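Local coordinates for C-X-C motif chemokine 13 (Homo sapiens, PDB 7JNY), which attracts B lymphocytes as a secreted CXC chemokine that binds the receptor CXCR5, at residues L10-V15 / C39-I44; Q31-G36 / E43-K48. All blocks are in the same frame, centred on the assembly; numbering follows the deposited sequence.

Interaction 1 of 2, residues L10-V15 / C39-I44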
ATOM      1  N   LEU A  10      -2.554   1.745 -16.151  1.00 28.06           N
ATOM      2  CA  LEU A  10      -3.371   0.593 -16.482  1.00 30.54           C
ATOM      3  C   LEU A  10      -4.713   0.703 -15.777  1.00 35.10           C
ATOM      4  O   LEU A  10      -4.944   1.593 -14.956  1.00 33.21           O
ATOM      5  CB  LEU A  10      -2.666  -0.714 -16.101  1.00 35.04           C
ATOM      6  CG  LEU A  10      -1.319  -0.947 -16.811  1.00 41.01           C
ATOM      7  CD1 LEU A  10      -0.606  -2.175 -16.231  1.00 46.92           C
ATOM      8  CD2 LEU A  10      -1.476  -1.087 -18.328  1.00 49.13           C
ATOM      9  N   ARG A  11      -5.610  -0.201 -16.152  1.00 27.41           N
ATOM     10  CA  ARG A  11      -6.922  -0.320 -15.546  1.00 27.17           C
ATOM     11  C   ARG A  11      -6.795  -0.738 -14.076  1.00 25.14           C
ATOM     12  O   ARG A  11      -5.772  -1.289 -13.646  1.00 24.63           O
ATOM     13  CB  ARG A  11      -7.742  -1.347 -16.337  1.00 27.59           C
ATOM     14  CG  ARG A  11      -7.994  -0.933 -17.812  1.00 36.42           C
ATOM     15  CD  ARG A  11      -8.725  -2.009 -18.637  1.00 64.19           C
ATOM     16  NE  ARG A  11      -9.078  -1.529 -19.974  1.00 62.79           N
ATOM     17  CZ  ARG A  11     -10.094  -0.723 -20.251  1.00 68.10           C
ATOM     18  NH1 ARG A  11     -10.946  -0.339 -19.320  1.00 46.63           N
ATOM     19  NH2 ARG A  11     -10.254  -0.288 -21.497  1.00 84.34           N
ATOM     20  N   CYS A  12      -7.847  -0.431 -13.307  1.00 24.85           N
ATOM     21  CA  CYS A  12      -7.870  -0.748 -11.893  1.00 24.06           C
ATOM     22  C   CYS A  12      -7.664  -2.247 -11.665  1.00 24.57           C
ATOM     23  O   CYS A  12      -8.139  -3.075 -12.432  1.00 25.20           O
ATOM     24  CB  CYS A  12      -9.191  -0.323 -11.252  1.00 26.09           C
ATOM     25  SG  CYS A  12      -9.589   1.410 -11.365  1.00 26.80           S
ATOM     26  N   ARG A  13      -6.947  -2.595 -10.580  1.00 23.66           N
ATOM     27  CA  ARG A  13      -6.781  -4.001 -10.226  1.00 27.35           C
ATOM     28  C   ARG A  13      -7.753  -4.468  -9.152  1.00 25.55           C
ATOM     29  O   ARG A  13      -7.985  -5.675  -9.030  1.00 25.66           O
ATOM     30  CB  ARG A  13      -5.353  -4.284  -9.714  1.00 29.50           C
ATOM     31  CG  ARG A  13      -4.202  -3.808 -10.571  1.00 36.75           C
ATOM     32  CD  ARG A  13      -2.872  -4.367 -10.010  1.00 45.53           C
ATOM     33  NE  ARG A  13      -1.715  -3.894 -10.764  1.00 41.72           N
ATOM     34  CZ  ARG A  13      -0.450  -4.122 -10.430  1.00 48.18           C
ATOM     35  NH1 ARG A  13      -0.127  -4.863  -9.372  1.00 40.83           N
ATOM     36  NH2 ARG A  13       0.518  -3.588 -11.169  1.00 47.44           N
ATOM     37  N   CYS A  14      -8.295  -3.554  -8.361  1.00 25.03           N
ATOM     38  CA  CYS A  14      -9.116  -3.896  -7.204  1.00 25.14           C
ATOM     39  C   CYS A  14     -10.594  -3.678  -7.488  1.00 25.82           C
ATOM     40  O   CYS A  14     -10.979  -2.686  -8.094  1.00 25.53           O
ATOM     41  CB  CYS A  14      -8.703  -3.067  -5.999  1.00 29.17           C
ATOM     42  SG  CYS A  14      -6.974  -3.256  -5.565  1.00 27.25           S
ATOM     43  N   VAL A  15     -11.412  -4.604  -7.017  1.00 27.05           N
ATOM     44  CA  VAL A  15     -12.862  -4.507  -7.116  1.00 28.38           C
ATOM     45  C   VAL A  15     -13.501  -4.222  -5.772  1.00 32.11           C
ATOM     46  O   VAL A  15     -14.723  -4.060  -5.696  1.00 42.21           O
ATOM     47  CB  VAL A  15     -13.453  -5.781  -7.745  1.00 31.96           C
ATOM     48  CG1 VAL A  15     -13.365  -6.932  -6.758  1.00 30.45           C
ATOM     49  CG2 VAL A  15     -14.861  -5.528  -8.171  1.00 34.07           C
ATOM     50  N   CYS A  39      -7.066   4.172 -14.237  1.00 29.70           N
ATOM     51  CA  CYS A  39      -7.799   3.824 -13.028  1.00 29.36           C
ATOM     52  C   CYS A  39      -8.040   5.133 -12.288  1.00 28.85           C
ATOM     53  O   CYS A  39      -7.078   5.846 -11.940  1.00 29.22           O
ATOM     54  CB  CYS A  39      -7.017   2.833 -12.153  1.00 29.65           C
ATOM     55  SG  CYS A  39      -7.937   2.392 -10.690  1.00 28.29           S
ATOM     56  N   PRO A  40      -9.300   5.503 -12.014  1.00 34.90           N
ATOM     57  CA  PRO A  40      -9.576   6.829 -11.443  1.00 31.35           C
ATOM     58  C   PRO A  40      -9.414   6.910  -9.935  1.00 29.47           C
ATOM     59  O   PRO A  40      -9.823   7.912  -9.344  1.00 31.74           O
ATOM     60  CB  PRO A  40     -11.057   7.052 -11.823  1.00 33.04           C
ATOM     61  CG  PRO A  40     -11.624   5.659 -11.780  1.00 33.95           C
ATOM     62  CD  PRO A  40     -10.530   4.761 -12.327  1.00 39.62           C
ATOM     63  N   ARG A  41      -8.849   5.891  -9.305  1.00 28.27           N
ATOM     64  CA  ARG A  41      -8.605   5.897  -7.863  1.00 27.93           C
ATOM     65  C   ARG A  41      -7.227   5.314  -7.570  1.00 36.51           C
ATOM     66  O   ARG A  41      -6.750   4.413  -8.270  1.00 25.05           O
ATOM     67  CB  ARG A  41      -9.627   5.089  -7.107  1.00 30.39           C
ATOM     68  CG  ARG A  41      -9.717   3.645  -7.586  1.00 38.07           C
ATOM     69  CD  ARG A  41     -10.855   2.912  -6.877  1.00 41.69           C
ATOM     70  NE  ARG A  41     -11.090   1.571  -7.402  1.00 45.65           N
ATOM     71  CZ  ARG A  41     -11.838   1.301  -8.465  1.00 46.36           C
ATOM     72  NH1 ARG A  41     -12.411   2.266  -9.172  1.00 41.37           N
ATOM     73  NH2 ARG A  41     -12.015   0.027  -8.833  1.00 58.01           N
ATOM     74  N   LYS A  42      -6.599   5.832  -6.521  1.00 25.72           N
ATOM     75  CA  LYS A  42      -5.366   5.238  -6.036  1.00 22.77           C
ATOM     76  C   LYS A  42      -5.656   3.872  -5.442  1.00 27.03           C
ATOM     77  O   LYS A  42      -6.643   3.698  -4.728  1.00 27.13           O
ATOM     78  CB  LYS A  42      -4.744   6.138  -4.976  1.00 25.28           C
ATOM     79  CG  LYS A  42      -3.513   5.588  -4.275  1.00 21.96           C
ATOM     80  CD  LYS A  42      -2.947   6.750  -3.490  1.00 20.64           C
ATOM     81  CE  LYS A  42      -1.702   6.376  -2.704  1.00 37.57           C
ATOM     82  NZ  LYS A  42      -1.384   7.533  -1.809  1.00 25.47           N
ATOM     83  N   GLU A  43      -4.810   2.892  -5.749  1.00 22.28           N
ATOM     84  CA  GLU A  43      -4.972   1.552  -5.203  1.00 22.73           C
ATOM     85  C   GLU A  43      -3.749   1.234  -4.347  1.00 21.41           C
ATOM     86  O   GLU A  43      -2.650   1.722  -4.605  1.00 20.35           O
ATOM     87  CB  GLU A  43      -5.155   0.513  -6.298  1.00 23.65           C
ATOM     88  CG  GLU A  43      -6.434   0.765  -7.121  1.00 25.33           C
ATOM     89  CD  GLU A  43      -6.772  -0.392  -8.051  1.00 28.09           C
ATOM     90  OE1 GLU A  43      -5.871  -0.832  -8.793  1.00 28.09           O
ATOM     91  OE2 GLU A  43      -7.911  -0.833  -8.038  1.00 28.68           O
ATOM     92  N   ILE A  44      -3.964   0.465  -3.285  1.00 21.84           N
ATOM     93  CA  ILE A  44      -2.885   0.049  -2.382  1.00 20.93           C
ATOM     94  C   ILE A  44      -3.107  -1.430  -2.132  1.00 23.09           C
ATOM     95  O   ILE A  44      -4.144  -1.818  -1.578  1.00 29.60           O
ATOM     96  CB  ILE A  44      -2.859   0.823  -1.059  1.00 22.99           C
ATOM     97  CG1 ILE A  44      -2.686   2.334  -1.291  1.00 24.07           C
ATOM     98  CG2 ILE A  44      -1.729   0.259  -0.168  1.00 23.29           C
ATOM     99  CD1 ILE A  44      -2.443   3.175  -0.021  1.00 24.36           C
TER
HETATM  100  O   HOH W   1      -4.180   4.647 -14.325  1.00 28.12           O
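Cys12 and Cys39 join the two segments covalently: their SG atoms are bonded, with a chi3 of 97°, near the right angle usual for a disulfide. A water bridges the backbones beside it, donating to Leu10 O and accepting from Cys39 N.

The hydrogen bonds gather on the Glu43 carboxylate, which reaches the CXC motif on an extended chain (chi2 -170°) and grips two successive backbone amides. Arg13 N meets the syn lone pair of OE1 at 2.7 Å, almost straight, while Cys14 N reaches OE2 at 2.8 Å, also on the syn side but 32° out of the carboxylate plane. Arg41 NH2 in turn donates to Cys14 O at 3.0 Å, the oxygen lying in the guanidinium plane.

Among the van der Waals contacts, Cys12 SG lies over one guanidinium face of Arg41, offset toward its rim, and touches Pro40 CD at 3.6 Å. Cys14 CB packs against Glu43 OE2 at 3.1 Å, and its sulfur forms the second disulfide, with Cys55.

The irregular cysteine loop is thus fixed by a disulfide and by charged side chains bonded to its backbone, in place of strand pairing, and the two amide donors would probably help stabilise the negative charge of the buried Glu43.

Interaction 2 of 2, residues Q31-G36 / E43-K48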
ATOM      1  N   GLN A  31       2.069  -2.448  -2.537  1.00 21.32           N
ATOM      2  CA  GLN A  31       2.117  -1.937  -3.899  1.00 20.56           C
ATOM      3  C   GLN A  31       1.190  -0.744  -3.985  1.00 21.60           C
ATOM      4  O   GLN A  31       0.001  -0.852  -3.654  1.00 21.85           O
ATOM      5  CB  GLN A  31       1.672  -2.990  -4.902  1.00 21.87           C
ATOM      6  CG  GLN A  31       2.552  -4.214  -4.918  1.00 27.80           C
ATOM      7  CD  GLN A  31       2.065  -5.213  -5.919  1.00 36.48           C
ATOM      8  OE1 GLN A  31       0.864  -5.455  -6.023  1.00 36.31           O
ATOM      9  NE2 GLN A  31       2.985  -5.835  -6.641  1.00 42.89           N
ATOM     10  N   ILE A  32       1.716   0.386  -4.418  1.00 18.33           N
ATOM     11  CA  ILE A  32       0.919   1.600  -4.547  1.00 19.92           C
ATOM     12  C   ILE A  32       0.792   1.905  -6.024  1.00 24.94           C
ATOM     13  O   ILE A  32       1.807   2.006  -6.733  1.00 18.78           O
ATOM     14  CB  ILE A  32       1.544   2.776  -3.796  1.00 17.55           C
ATOM     15  CG1 ILE A  32       1.614   2.428  -2.309  1.00 21.61           C
ATOM     16  CG2 ILE A  32       0.718   4.024  -3.948  1.00 21.99           C
ATOM     17  CD1 ILE A  32       2.090   3.551  -1.498  1.00 27.64           C
ATOM     18  N   LEU A  33      -0.451   2.058  -6.481  1.00 19.35           N
ATOM     19  CA  LEU A  33      -0.723   2.469  -7.854  1.00 21.21           C
ATOM     20  C   LEU A  33      -1.439   3.804  -7.824  1.00 20.17           C
ATOM     21  O   LEU A  33      -2.669   3.843  -7.625  1.00 20.85           O
ATOM     22  CB  LEU A  33      -1.557   1.403  -8.552  1.00 21.29           C
ATOM     23  CG  LEU A  33      -0.851   0.049  -8.569  1.00 22.45           C
ATOM     24  CD1 LEU A  33      -1.502  -0.832  -7.547  1.00 30.42           C
ATOM     25  CD2 LEU A  33      -0.916  -0.573  -9.953  1.00 38.49           C
ATOM     26  N   PRO A  34      -0.717   4.912  -7.974  1.00 19.86           N
ATOM     27  CA  PRO A  34      -1.379   6.205  -8.055  1.00 20.35           C
ATOM     28  C   PRO A  34      -2.405   6.203  -9.171  1.00 27.03           C
ATOM     29  O   PRO A  34      -2.277   5.504 -10.172  1.00 22.02           O
ATOM     30  CB  PRO A  34      -0.245   7.189  -8.326  1.00 21.77           C
ATOM     31  CG  PRO A  34       0.921   6.384  -8.698  1.00 24.36           C
ATOM     32  CD  PRO A  34       0.728   4.991  -8.219  1.00 19.52           C
ATOM     33  N   ARG A  35      -3.454   6.964  -8.988  1.00 24.15           N
ATOM     34  CA  ARG A  35      -4.465   7.004  -9.978  1.00 23.68           C
ATOM     35  C   ARG A  35      -3.959   7.715 -11.169  1.00 24.23           C
ATOM     36  O   ARG A  35      -3.049   8.529 -11.164  1.00 23.75           O
ATOM     37  CB  ARG A  35      -5.693   7.689  -9.477  1.00 24.72           C
ATOM     38  CG  ARG A  35      -5.516   9.086  -9.077  1.00 42.29           C
ATOM     39  CD  ARG A  35      -6.848   9.806  -9.122  1.00 50.27           C
ATOM     40  NE  ARG A  35      -6.914  10.895  -8.187  1.00 51.40           N
ATOM     41  CZ  ARG A  35      -7.042  12.161  -8.545  1.00 74.36           C
ATOM     42  NH1 ARG A  35      -7.117  12.494  -9.823  1.00 66.30           N
ATOM     43  NH2 ARG A  35      -7.074  13.099  -7.628  1.00 98.53           N
ATOM     44  N   GLY A  36      -4.662   7.612 -12.320  1.00 25.84           N
ATOM     45  CA  GLY A  36      -4.256   8.225 -13.545  1.00 26.47           C
ATOM     46  C   GLY A  36      -5.411   8.111 -14.501  1.00 28.22           C
ATOM     47  O   GLY A  36      -6.582   8.068 -14.090  1.00 28.89           O
ATOM     48  N   GLU A  43      -4.810   2.892  -5.749  1.00 22.28           N
ATOM     49  CA  GLU A  43      -4.972   1.552  -5.203  1.00 22.73           C
ATOM     50  C   GLU A  43      -3.749   1.234  -4.347  1.00 21.41           C
ATOM     51  O   GLU A  43      -2.650   1.722  -4.605  1.00 20.35           O
ATOM     52  CB  GLU A  43      -5.155   0.513  -6.298  1.00 23.65           C
ATOM     53  CG  GLU A  43      -6.434   0.765  -7.121  1.00 25.33           C
ATOM     54  CD  GLU A  43      -6.772  -0.392  -8.051  1.00 28.09           C
ATOM     55  OE1 GLU A  43      -5.871  -0.832  -8.793  1.00 28.09           O
ATOM     56  OE2 GLU A  43      -7.911  -0.833  -8.038  1.00 28.68           O
ATOM     57  N   ILE A  44      -3.964   0.465  -3.285  1.00 21.84           N
ATOM     58  CA  ILE A  44      -2.885   0.049  -2.382  1.00 20.93           C
ATOM     59  C   ILE A  44      -3.107  -1.430  -2.132  1.00 23.09           C
ATOM     60  O   ILE A  44      -4.144  -1.818  -1.578  1.00 29.60           O
ATOM     61  CB  ILE A  44      -2.859   0.823  -1.059  1.00 22.99           C
ATOM     62  CG1 ILE A  44      -2.686   2.334  -1.291  1.00 24.07           C
ATOM     63  CG2 ILE A  44      -1.729   0.259  -0.168  1.00 23.29           C
ATOM     64  CD1 ILE A  44      -2.443   3.175  -0.021  1.00 24.36           C
ATOM     65  N   ILE A  45      -2.167  -2.262  -2.565  1.00 23.16           N
ATOM     66  CA  ILE A  45      -2.307  -3.710  -2.458  1.00 23.48           C
ATOM     67  C   ILE A  45      -1.263  -4.228  -1.470  1.00 22.53           C
ATOM     68  O   ILE A  45      -0.062  -3.985  -1.641  1.00 22.47           O
ATOM     69  CB  ILE A  45      -2.159  -4.386  -3.819  1.00 23.76           C
ATOM     70  CG1 ILE A  45      -3.198  -3.777  -4.790  1.00 35.33           C
ATOM     71  CG2 ILE A  45      -2.341  -5.870  -3.672  1.00 25.53           C
ATOM     72  CD1 ILE A  45      -3.047  -4.240  -6.204  1.00 29.46           C
ATOM     73  N   VAL A  46      -1.710  -4.933  -0.450  1.00 30.06           N
ATOM     74  CA  VAL A  46      -0.830  -5.435   0.616  1.00 25.38           C
ATOM     75  C   VAL A  46      -0.651  -6.934   0.459  1.00 31.09           C
ATOM     76  O   VAL A  46      -1.631  -7.701   0.462  1.00 28.82           O
ATOM     77  CB  VAL A  46      -1.387  -5.100   2.006  1.00 26.23           C
ATOM     78  CG1 VAL A  46      -0.489  -5.723   3.094  1.00 30.19           C
ATOM     79  CG2 VAL A  46      -1.499  -3.599   2.181  1.00 23.15           C
ATOM     80  N   TRP A  47       0.607  -7.362   0.336  1.00 29.63           N
ATOM     81  CA  TRP A  47       0.940  -8.780   0.224  1.00 26.84           C
ATOM     82  C   TRP A  47       1.322  -9.287   1.593  1.00 31.23           C
ATOM     83  O   TRP A  47       2.375  -8.914   2.121  1.00 28.22           O
ATOM     84  CB  TRP A  47       2.079  -9.007  -0.760  1.00 36.42           C
ATOM     85  CG  TRP A  47       1.677  -8.648  -2.105  1.00 34.50           C
ATOM     86  CD1 TRP A  47       1.257  -7.424  -2.531  1.00 34.13           C
ATOM     87  CD2 TRP A  47       1.573  -9.525  -3.213  1.00 41.88           C
ATOM     88  NE1 TRP A  47       0.936  -7.477  -3.864  1.00 34.19           N
ATOM     89  CE2 TRP A  47       1.116  -8.762  -4.304  1.00 40.72           C
ATOM     90  CE3 TRP A  47       1.837 -10.888  -3.400  1.00 46.23           C
ATOM     91  CZ2 TRP A  47       0.917  -9.314  -5.568  1.00 49.58           C
ATOM     92  CZ3 TRP A  47       1.641 -11.434  -4.653  1.00 49.06           C
ATOM     93  CH2 TRP A  47       1.184 -10.648  -5.721  1.00 50.10           C
ATOM     94  N   LYS A  48       0.482 -10.150   2.148  1.00 35.53           N
ATOM     95  CA  LYS A  48       0.666 -10.608   3.516  1.00 30.29           C
ATOM     96  C   LYS A  48       1.503 -11.877   3.574  1.00 36.53           C
ATOM     97  O   LYS A  48       1.629 -12.623   2.600  1.00 37.67           O
ATOM     98  CB  LYS A  48      -0.683 -10.831   4.205  1.00 39.10           C
ATOM     99  CG  LYS A  48      -1.365  -9.508   4.541  1.00 42.76           C
ATOM    100  CD  LYS A  48      -2.827  -9.631   4.960  1.00 42.52           C
ATOM    101  CE  LYS A  48      -3.072 -10.575   6.130  1.00 55.56           C
ATOM    102  NZ  LYS A  48      -4.536 -10.659   6.421  1.00 60.19           N
TER
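Gln31 and Ile45 form a hydrogen-bonded antiparallel pair, as do Leu33 and Glu43, with Ile32 and Ile44 the non-hydrogen-bonded pair between them; the segment axes approach to 4.8 Å. Gln31 N to Ile45 O and Ile45 N to Gln31 O both measure 2.8 Å, and Leu33 N reaches Glu43 O at 2.9 Å. Ile44 CA adds a CA-H...O contact to Gln31 O.

On the face bearing Gln31, Leu33 and Ile45, the last two cross at a slant, Leu33 CD1 4.0 Å from Ile45 CD1. Strands 27-33 and 43-48 are the hairpin in the middle of the chemokine sheet, and the other face, with Ile32 and Ile44, lies against helix 61-72 through Met67 and Ile63.

The Gln31 chain is extended, CD anti to CA (chi2 180°), and its amide arrives beside Trp47, whose NE1 donates to Gln31 OE1 at 3.0 Å. This donor stands above the amide carbonyl plane, and the amide and indole planes are 75° apart. The other end of the amide, NE2, is hydrogen-bonded to Glu4 OE1 of strand 2-5. An alanine here would probably leave the indole N-H of Trp47 and the carboxylate of Glu4 without their amide partner. Ile45 CB lies 3.9 Å from Gln31 OE1.

In the fold
The two contacts meet on strand 43-48, sharing Glu43 and Ile44, and their centres are about 8 Å apart. Along the chain the cysteine loop 10-15 comes first, then strand 27-33 with its continuation to Gly36, then the turn before strand 43-48, which serves interaction 1, and the strand itself, on which both end. Interaction 2 pairs neighbouring strands of the sheet near the centre of the chain; interaction 1 lies nearer the surface. The two also touch directly, with Arg13 NE packing on Leu33 CD2 at 3.5 Å. The principle is that of the chemokine fold: a loop without regular structure is tied by disulfides to the turn before strand 43-48 and to strand 53-56, and by a carboxylate to the hairpin.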